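Local coordinates for ancylostoma secreted protein 1 (PDB 3NT8) that is a secreted two-CAP-domain hookworm protein probably associated with the transition of infective larvae to parasitism, at residues M271-Y276 against V416-C421; D239-V244 against K320-A325. All blocks are in the same frame, centred on the assembly; numbering follows the deposited sequence.

How the interactions relate
Followed from the N terminus, the four segments come in the order 239-244, 271-276, 320-325 and 416-421, so the two contacts alternate and their loops cross. Interaction 2 closes the shorter loop, 75 residues between its segments, bringing helix 318-330 beside helix 235-253. Interaction 1 spans 139 residues and returns the C-terminal tail, after strand 381-388, to the run that leads into edge strand 275-276. Their centres lie about 17 Å apart, yet they meet directly: L242 CD1, on helix 235-253, packs 3.4 Å from M274 O. That helix links the helical layer of the second CAP unit to the run into strand 275-276 and, through S250 OG bonded to E418 O, to the tail.

Interaction 1 of 2, residues M271-Y276 against V416-C421; sequences MLKMVY and VTEGLC
M271 and K273, the residues on either side of L272, hold C421 through two backbone hydrogen bonds. C421 N donates to M271 O at 2.9 Å with an N-H...O angle of 149°, and K273 N donates to C421 O at 2.9 Å along a straighter path, 169°. Together they form a single beta bridge between L272 and C421. Two CA-H...O contacts reinforce it, the shorter from L420 CA to M271 O at 3.2 Å. One water extends the polar link, accepting from M271 N and donating to G419 O.

The apolar contacts lie beside these bonds. M271 and L420 run side by side and point the same way. In M271, chi1 -175° sets CG anti to the backbone N, where it meets L420 CD2 at 3.5 Å; beyond CG the chain bends at chi2 and chi3 and turns off from the tail segment. L272 CD2 touches C421 CB at 3.9 Å.

The charged pair is loose: K273 and E418, both extended, cross at about a right angle, and their salt bridge is long, K273 NZ to E418 OE2 3.9 Å.

A disulfide from C421 to C408 ties the bridged residue to the rest of the tail. Helix 235-253 flanks the contact, R249 bonding to L272 O and S250 to E418 O, while the 271-276 chain runs on into strand 275-276, the sheet edge paired in parallel with strand 369-376.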
ATOM      1  N   MET A 271     -19.384 -17.777   5.697  1.00 19.25           N
ATOM      2  CA  MET A 271     -18.040 -17.267   5.475  1.00 20.34           C
ATOM      3  C   MET A 271     -17.164 -17.510   6.668  1.00 21.14           C
ATOM      4  O   MET A 271     -17.362 -16.919   7.704  1.00 23.48           O
ATOM      5  CB  MET A 271     -18.080 -15.770   5.157  1.00 18.79           C
ATOM      6  CG  MET A 271     -16.718 -15.183   4.787  1.00 18.72           C
ATOM      7  SD  MET A 271     -16.075 -15.615   3.127  1.00 18.32           S
ATOM      8  CE  MET A 271     -17.371 -14.840   2.129  1.00 11.78           C
ATOM      9  N   LEU A 272     -16.195 -18.387   6.530  1.00 21.93           N
ATOM     10  CA  LEU A 272     -15.373 -18.779   7.665  1.00 22.02           C
ATOM     11  C   LEU A 272     -14.294 -17.729   8.004  1.00 22.23           C
ATOM     12  O   LEU A 272     -13.735 -17.041   7.118  1.00 20.19           O
ATOM     13  CB  LEU A 272     -14.702 -20.104   7.335  1.00 23.46           C
ATOM     14  CG  LEU A 272     -15.642 -21.304   7.216  1.00 24.45           C
ATOM     15  CD1 LEU A 272     -14.844 -22.392   6.486  1.00 26.14           C
ATOM     16  CD2 LEU A 272     -16.097 -21.767   8.582  1.00 20.83           C
ATOM     17  N   LYS A 273     -14.018 -17.599   9.291  1.00 21.48           N
ATOM     18  CA  LYS A 273     -12.991 -16.677   9.750  1.00 22.39           C
ATOM     19  C   LYS A 273     -11.657 -17.355   9.552  1.00 21.81           C
ATOM     20  O   LYS A 273     -11.486 -18.479   9.975  1.00 22.00           O
ATOM     21  CB  LYS A 273     -13.178 -16.344  11.250  1.00 22.25           C
ATOM     22  CG  LYS A 273     -12.222 -15.235  11.765  1.00 21.57           C
ATOM     23  CD  LYS A 273     -12.613 -14.787  13.203  1.00 28.40           C
ATOM     24  CE  LYS A 273     -11.884 -13.517  13.611  1.00 28.74           C
ATOM     25  NZ  LYS A 273     -12.051 -13.307  15.066  1.00 36.07           N
ATOM     26  N   MET A 274     -10.711 -16.672   8.921  1.00 21.78           N
ATOM     27  CA  MET A 274      -9.381 -17.262   8.711  1.00 22.28           C
ATOM     28  C   MET A 274      -8.536 -17.263   9.971  1.00 22.33           C
ATOM     29  O   MET A 274      -8.575 -16.334  10.767  1.00 23.20           O
ATOM     30  CB  MET A 274      -8.598 -16.530   7.598  1.00 22.56           C
ATOM     31  CG  MET A 274      -9.064 -16.832   6.194  1.00 20.55           C
ATOM     32  SD  MET A 274      -8.355 -15.730   4.973  1.00 22.19           S
ATOM     33  CE  MET A 274      -8.805 -16.662   3.512  1.00 23.21           C
ATOM     34  N   VAL A 275      -7.742 -18.308  10.101  1.00 22.91           N
ATOM     35  CA  VAL A 275      -6.728 -18.371  11.136  1.00 24.20           C
ATOM     36  C   VAL A 275      -5.344 -18.474  10.452  1.00 24.21           C
ATOM     37  O   VAL A 275      -5.236 -19.105   9.382  1.00 24.22           O
ATOM     38  CB  VAL A 275      -6.961 -19.577  12.127  1.00 25.01           C
ATOM     39  CG1 VAL A 275      -8.194 -19.362  12.983  1.00 26.43           C
ATOM     40  CG2 VAL A 275      -7.114 -20.864  11.416  1.00 24.70           C
ATOM     41  N   TYR A 276      -4.332 -17.864  11.062  1.00 21.82           N
ATOM     42  CA  TYR A 276      -2.967 -17.985  10.633  1.00 22.30           C
ATOM     43  C   TYR A 276      -2.365 -19.386  10.915  1.00 22.27           C
ATOM     44  O   TYR A 276      -2.557 -19.948  11.987  1.00 22.45           O
ATOM     45  CB  TYR A 276      -2.113 -16.865  11.244  1.00 20.86           C
ATOM     46  CG  TYR A 276      -0.973 -16.513  10.321  1.00 22.54           C
ATOM     47  CD1 TYR A 276      -1.159 -15.644   9.265  1.00 23.72           C
ATOM     48  CD2 TYR A 276       0.287 -17.119  10.456  1.00 20.52           C
ATOM     49  CE1 TYR A 276      -0.133 -15.380   8.381  1.00 22.87           C
ATOM     50  CE2 TYR A 276       1.281 -16.833   9.610  1.00 18.16           C
ATOM     51  CZ  TYR A 276       1.085 -15.955   8.582  1.00 19.93           C
ATOM     52  OH  TYR A 276       2.120 -15.694   7.697  1.00 23.24           O
ATOM     53  N   VAL A 416     -23.683 -11.213  13.942  1.00 32.71           N
ATOM     54  CA  VAL A 416     -24.227 -10.595  12.737  1.00 33.17           C
ATOM     55  C   VAL A 416     -23.546  -9.290  12.412  1.00 33.35           C
ATOM     56  O   VAL A 416     -23.664  -8.808  11.299  1.00 34.45           O
ATOM     57  CB  VAL A 416     -25.789 -10.391  12.744  1.00 33.16           C
ATOM     58  CG1 VAL A 416     -26.495 -11.719  12.734  1.00 32.17           C
ATOM     59  CG2 VAL A 416     -26.251  -9.471  13.883  1.00 32.56           C
ATOM     60  N   THR A 417     -22.831  -8.716  13.364  1.00 33.51           N
ATOM     61  CA  THR A 417     -22.099  -7.499  13.097  1.00 33.63           C
ATOM     62  C   THR A 417     -20.736  -7.760  12.456  1.00 32.29           C
ATOM     63  O   THR A 417     -20.105  -6.827  11.992  1.00 32.43           O
ATOM     64  CB  THR A 417     -21.882  -6.701  14.391  1.00 34.75           C
ATOM     65  OG1 THR A 417     -21.167  -7.528  15.343  1.00 36.91           O
ATOM     66  CG2 THR A 417     -23.211  -6.266  14.964  1.00 36.72           C
ATOM     67  N   GLU A 418     -20.285  -9.018  12.437  1.00 30.94           N
ATOM     68  CA  GLU A 418     -19.038  -9.422  11.744  1.00 30.23           C
ATOM     69  C   GLU A 418     -19.321 -10.405  10.559  1.00 29.66           C
ATOM     70  O   GLU A 418     -18.843 -10.190   9.457  1.00 29.78           O
ATOM     71  CB  GLU A 418     -18.042 -10.021  12.761  1.00 30.11           C
ATOM     72  CG  GLU A 418     -16.684 -10.282  12.260  1.00 28.11           C
ATOM     73  CD  GLU A 418     -15.834 -11.143  13.198  1.00 31.48           C
ATOM     74  OE1 GLU A 418     -16.383 -11.959  13.955  1.00 28.82           O
ATOM     75  OE2 GLU A 418     -14.584 -11.033  13.150  1.00 33.98           O
ATOM     76  N   GLY A 419     -20.115 -11.456  10.790  1.00 29.53           N
ATOM     77  CA  GLY A 419     -20.616 -12.314   9.727  1.00 27.91           C
ATOM     78  C   GLY A 419     -19.655 -13.414   9.331  1.00 28.08           C
ATOM     79  O   GLY A 419     -19.653 -13.864   8.205  1.00 28.63           O
ATOM     80  N   LEU A 420     -18.839 -13.858  10.282  1.00 29.02           N
ATOM     81  CA  LEU A 420     -17.799 -14.880  10.084  1.00 28.08           C
ATOM     82  C   LEU A 420     -17.960 -16.069  11.040  1.00 28.39           C
ATOM     83  O   LEU A 420     -17.969 -15.881  12.254  1.00 25.83           O
ATOM     84  CB  LEU A 420     -16.414 -14.239  10.280  1.00 27.33           C
ATOM     85  CG  LEU A 420     -15.943 -13.196   9.258  1.00 26.31           C
ATOM     86  CD1 LEU A 420     -14.650 -12.503   9.707  1.00 26.23           C
ATOM     87  CD2 LEU A 420     -15.764 -13.768   7.876  1.00 23.94           C
ATOM     88  N   CYS A 421     -18.098 -17.275  10.478  1.00 30.32           N
ATOM     89  CA  CYS A 421     -18.177 -18.499  11.276  1.00 32.29           C
ATOM     90  C   CYS A 421     -16.802 -18.876  11.869  1.00 35.88           C
ATOM     91  O   CYS A 421     -15.810 -18.987  11.161  1.00 36.34           O
ATOM     92  CB  CYS A 421     -18.733 -19.677  10.466  1.00 31.36           C
ATOM     93  SG  CYS A 421     -20.122 -19.318   9.361  1.00 27.65           S
TER
HETATM   94  O   HOH W   1     -21.423 -15.872   7.036  1.00 21.03           O

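Interaction 2 of 2, residues D239-V244 against K320-A325; sequences DTFLSV and KAAKQA
The ring of F241 lies against A322, whose methyl group sits over one ring face. A322 CB is 3.5 Å from the ring centroid and only 15° off the ring normal, so this is a CH-pi contact. The methyl is offset toward the rim: its nearest ring atoms are F241 CE2 and CZ, both at 3.5 Å. The CE1/CZ end of the ring also rests on the A322 backbone, F241 CZ 3.6 Å from A322 CA. F241 leaves its helix pointing neither at nor away from the neighbour; chi1 -80° sets CG beside the backbone N, and the ring beyond it is turned so that one face meets A322 CB.

T240 points toward the other helix and touches it with its methyl branch. CG2, anti to the backbone N, reaches A322 CB at 3.9 Å, while OG1 hydrogen-bonds with N319 OD1 and S236 O. Farther along, V244 and K323 cross at about a right angle: V244 CG2 lies 4.1 Å from K323 CG and about as near K323 NZ, so the lysine's end, bent at chi4, meets the branch too. No hydrogen bond joins the two segments.

The nearest CA pair, half of it alanine, is F241 and A322 at 5.9 Å; the segment axes approach to 8.8 Å and cross at -22°, nearly parallel. F241 also touches L370, C372 and V374 of strand 369-376, placing the ring between both helices and the sheet. Helices packed on a central sheet in this way form the alpha-beta-alpha sandwich characteristic of the CAP fold.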
ATOM      1  N   ASP A 239      -0.070 -10.595  11.262  1.00 24.35           N
ATOM      2  CA  ASP A 239      -1.327  -9.927  11.662  1.00 23.75           C
ATOM      3  C   ASP A 239      -1.830  -8.934  10.602  1.00 23.01           C
ATOM      4  O   ASP A 239      -3.018  -8.701  10.494  1.00 22.50           O
ATOM      5  CB  ASP A 239      -1.177  -9.199  12.978  1.00 24.30           C
ATOM      6  CG  ASP A 239      -0.841 -10.116  14.132  1.00 29.29           C
ATOM      7  OD1 ASP A 239      -1.303 -11.293  14.157  1.00 32.87           O
ATOM      8  OD2 ASP A 239      -0.131  -9.628  15.043  1.00 29.06           O
ATOM      9  N   THR A 240      -0.928  -8.328   9.850  1.00 21.80           N
ATOM     10  CA  THR A 240      -1.363  -7.540   8.753  1.00 22.03           C
ATOM     11  C   THR A 240      -2.150  -8.359   7.716  1.00 21.89           C
ATOM     12  O   THR A 240      -3.309  -8.038   7.413  1.00 22.48           O
ATOM     13  CB  THR A 240      -0.223  -6.775   8.135  1.00 22.16           C
ATOM     14  OG1 THR A 240       0.358  -5.966   9.156  1.00 23.60           O
ATOM     15  CG2 THR A 240      -0.740  -5.848   7.073  1.00 22.33           C
ATOM     16  N   PHE A 241      -1.548  -9.416   7.181  1.00 20.66           N
ATOM     17  CA  PHE A 241      -2.261 -10.274   6.222  1.00 19.70           C
ATOM     18  C   PHE A 241      -3.568 -10.773   6.773  1.00 19.57           C
ATOM     19  O   PHE A 241      -4.566 -10.766   6.040  1.00 19.76           O
ATOM     20  CB  PHE A 241      -1.431 -11.481   5.782  1.00 19.21           C
ATOM     21  CG  PHE A 241      -0.386 -11.176   4.715  1.00 17.77           C
ATOM     22  CD1 PHE A 241      -0.765 -10.839   3.424  1.00 22.23           C
ATOM     23  CD2 PHE A 241       0.975 -11.312   4.990  1.00 20.75           C
ATOM     24  CE1 PHE A 241       0.192 -10.579   2.406  1.00 13.72           C
ATOM     25  CE2 PHE A 241       1.940 -11.054   3.995  1.00 17.98           C
ATOM     26  CZ  PHE A 241       1.546 -10.708   2.717  1.00 17.20           C
ATOM     27  N   LEU A 242      -3.566 -11.216   8.042  1.00 19.47           N
ATOM     28  CA  LEU A 242      -4.678 -11.922   8.616  1.00 19.76           C
ATOM     29  C   LEU A 242      -5.843 -10.982   8.836  1.00 19.76           C
ATOM     30  O   LEU A 242      -6.973 -11.339   8.492  1.00 20.51           O
ATOM     31  CB  LEU A 242      -4.274 -12.696   9.881  1.00 19.74           C
ATOM     32  CG  LEU A 242      -5.314 -13.580  10.570  1.00 20.79           C
ATOM     33  CD1 LEU A 242      -5.715 -14.749   9.711  1.00 20.28           C
ATOM     34  CD2 LEU A 242      -4.844 -14.073  11.975  1.00 18.65           C
ATOM     35  N   SER A 243      -5.566  -9.794   9.391  1.00 20.17           N
ATOM     36  CA  SER A 243      -6.581  -8.785   9.651  1.00 20.36           C
ATOM     37  C   SER A 243      -7.131  -8.207   8.350  1.00 20.42           C
ATOM     38  O   SER A 243      -8.339  -8.037   8.246  1.00 22.13           O
ATOM     39  CB  SER A 243      -6.060  -7.642  10.515  1.00 19.93           C
ATOM     40  OG  SER A 243      -4.986  -7.002   9.833  1.00 22.11           O
ATOM     41  N   VAL A 244      -6.256  -7.882   7.389  1.00 19.61           N
ATOM     42  CA  VAL A 244      -6.726  -7.384   6.089  1.00 19.12           C
ATOM     43  C   VAL A 244      -7.594  -8.420   5.367  1.00 18.53           C
ATOM     44  O   VAL A 244      -8.634  -8.081   4.809  1.00 19.98           O
ATOM     45  CB  VAL A 244      -5.598  -6.856   5.182  1.00 19.81           C
ATOM     46  CG1 VAL A 244      -6.189  -6.387   3.827  1.00 17.03           C
ATOM     47  CG2 VAL A 244      -4.865  -5.675   5.847  1.00 15.22           C
ATOM     48  N   LYS A 320       3.821  -2.824   4.830  1.00 24.53           N
ATOM     49  CA  LYS A 320       3.354  -2.065   3.691  1.00 23.09           C
ATOM     50  C   LYS A 320       3.134  -3.008   2.492  1.00 21.97           C
ATOM     51  O   LYS A 320       2.138  -2.916   1.785  1.00 19.74           O
ATOM     52  CB  LYS A 320       4.346  -0.910   3.311  1.00 22.60           C
ATOM     53  CG  LYS A 320       4.171   0.346   4.176  1.00 25.85           C
ATOM     54  CD  LYS A 320       5.032   1.551   3.760  1.00 25.99           C
ATOM     55  CE  LYS A 320       4.999   2.631   4.844  1.00 27.59           C
ATOM     56  NZ  LYS A 320       5.852   2.309   6.052  1.00 29.74           N
ATOM     57  N   ALA A 321       4.095  -3.890   2.242  1.00 21.21           N
ATOM     58  CA  ALA A 321       3.951  -4.848   1.131  1.00 20.82           C
ATOM     59  C   ALA A 321       2.787  -5.821   1.405  1.00 18.90           C
ATOM     60  O   ALA A 321       2.108  -6.185   0.499  1.00 17.47           O
ATOM     61  CB  ALA A 321       5.205  -5.585   0.901  1.00 20.96           C
ATOM     62  N   ALA A 322       2.512  -6.154   2.653  1.00 19.91           N
ATOM     63  CA  ALA A 322       1.443  -7.116   2.964  1.00 21.55           C
ATOM     64  C   ALA A 322       0.058  -6.447   2.704  1.00 22.54           C
ATOM     65  O   ALA A 322      -0.825  -7.081   2.162  1.00 21.58           O
ATOM     66  CB  ALA A 322       1.561  -7.608   4.395  1.00 21.99           C
ATOM     67  N   LYS A 323      -0.053  -5.136   2.987  1.00 23.05           N
ATOM     68  CA  LYS A 323      -1.322  -4.442   2.961  1.00 24.26           C
ATOM     69  C   LYS A 323      -1.613  -4.137   1.485  1.00 24.61           C
ATOM     70  O   LYS A 323      -2.761  -4.327   0.990  1.00 24.94           O
ATOM     71  CB  LYS A 323      -1.296  -3.150   3.859  1.00 24.95           C
ATOM     72  CG  LYS A 323      -2.691  -2.597   4.267  1.00 28.90           C
ATOM     73  CD  LYS A 323      -2.686  -1.169   4.834  1.00 37.03           C
ATOM     74  CE  LYS A 323      -4.125  -0.605   4.984  1.00 40.26           C
ATOM     75  NZ  LYS A 323      -5.114  -1.504   5.752  1.00 41.09           N
ATOM     76  N   GLN A 324      -0.585  -3.664   0.782  1.00 22.06           N
ATOM     77  CA  GLN A 324      -0.721  -3.374  -0.624  1.00 21.40           C
ATOM     78  C   GLN A 324      -1.083  -4.653  -1.455  1.00 20.32           C
ATOM     79  O   GLN A 324      -1.841  -4.581  -2.406  1.00 21.38           O
ATOM     80  CB  GLN A 324       0.565  -2.761  -1.153  1.00 19.55           C
ATOM     81  CG  GLN A 324       0.419  -2.072  -2.461  1.00 21.99           C
ATOM     82  CD  GLN A 324       1.780  -1.598  -3.041  1.00 26.83           C
ATOM     83  OE1 GLN A 324       2.343  -2.231  -3.981  1.00 24.76           O
ATOM     84  NE2 GLN A 324       2.300  -0.481  -2.496  1.00 25.09           N
ATOM     85  N   ALA A 325      -0.481  -5.779  -1.137  1.00 18.75           N
ATOM     86  CA  ALA A 325      -0.676  -7.014  -1.915  1.00 17.20           C
ATOM     87  C   ALA A 325      -2.087  -7.448  -1.702  1.00 15.50           C
ATOM     88  O   ALA A 325      -2.771  -7.758  -2.654  1.00 17.15           O
ATOM     89  CB  ALA A 325       0.300  -8.140  -1.472  1.00 16.90           C
TER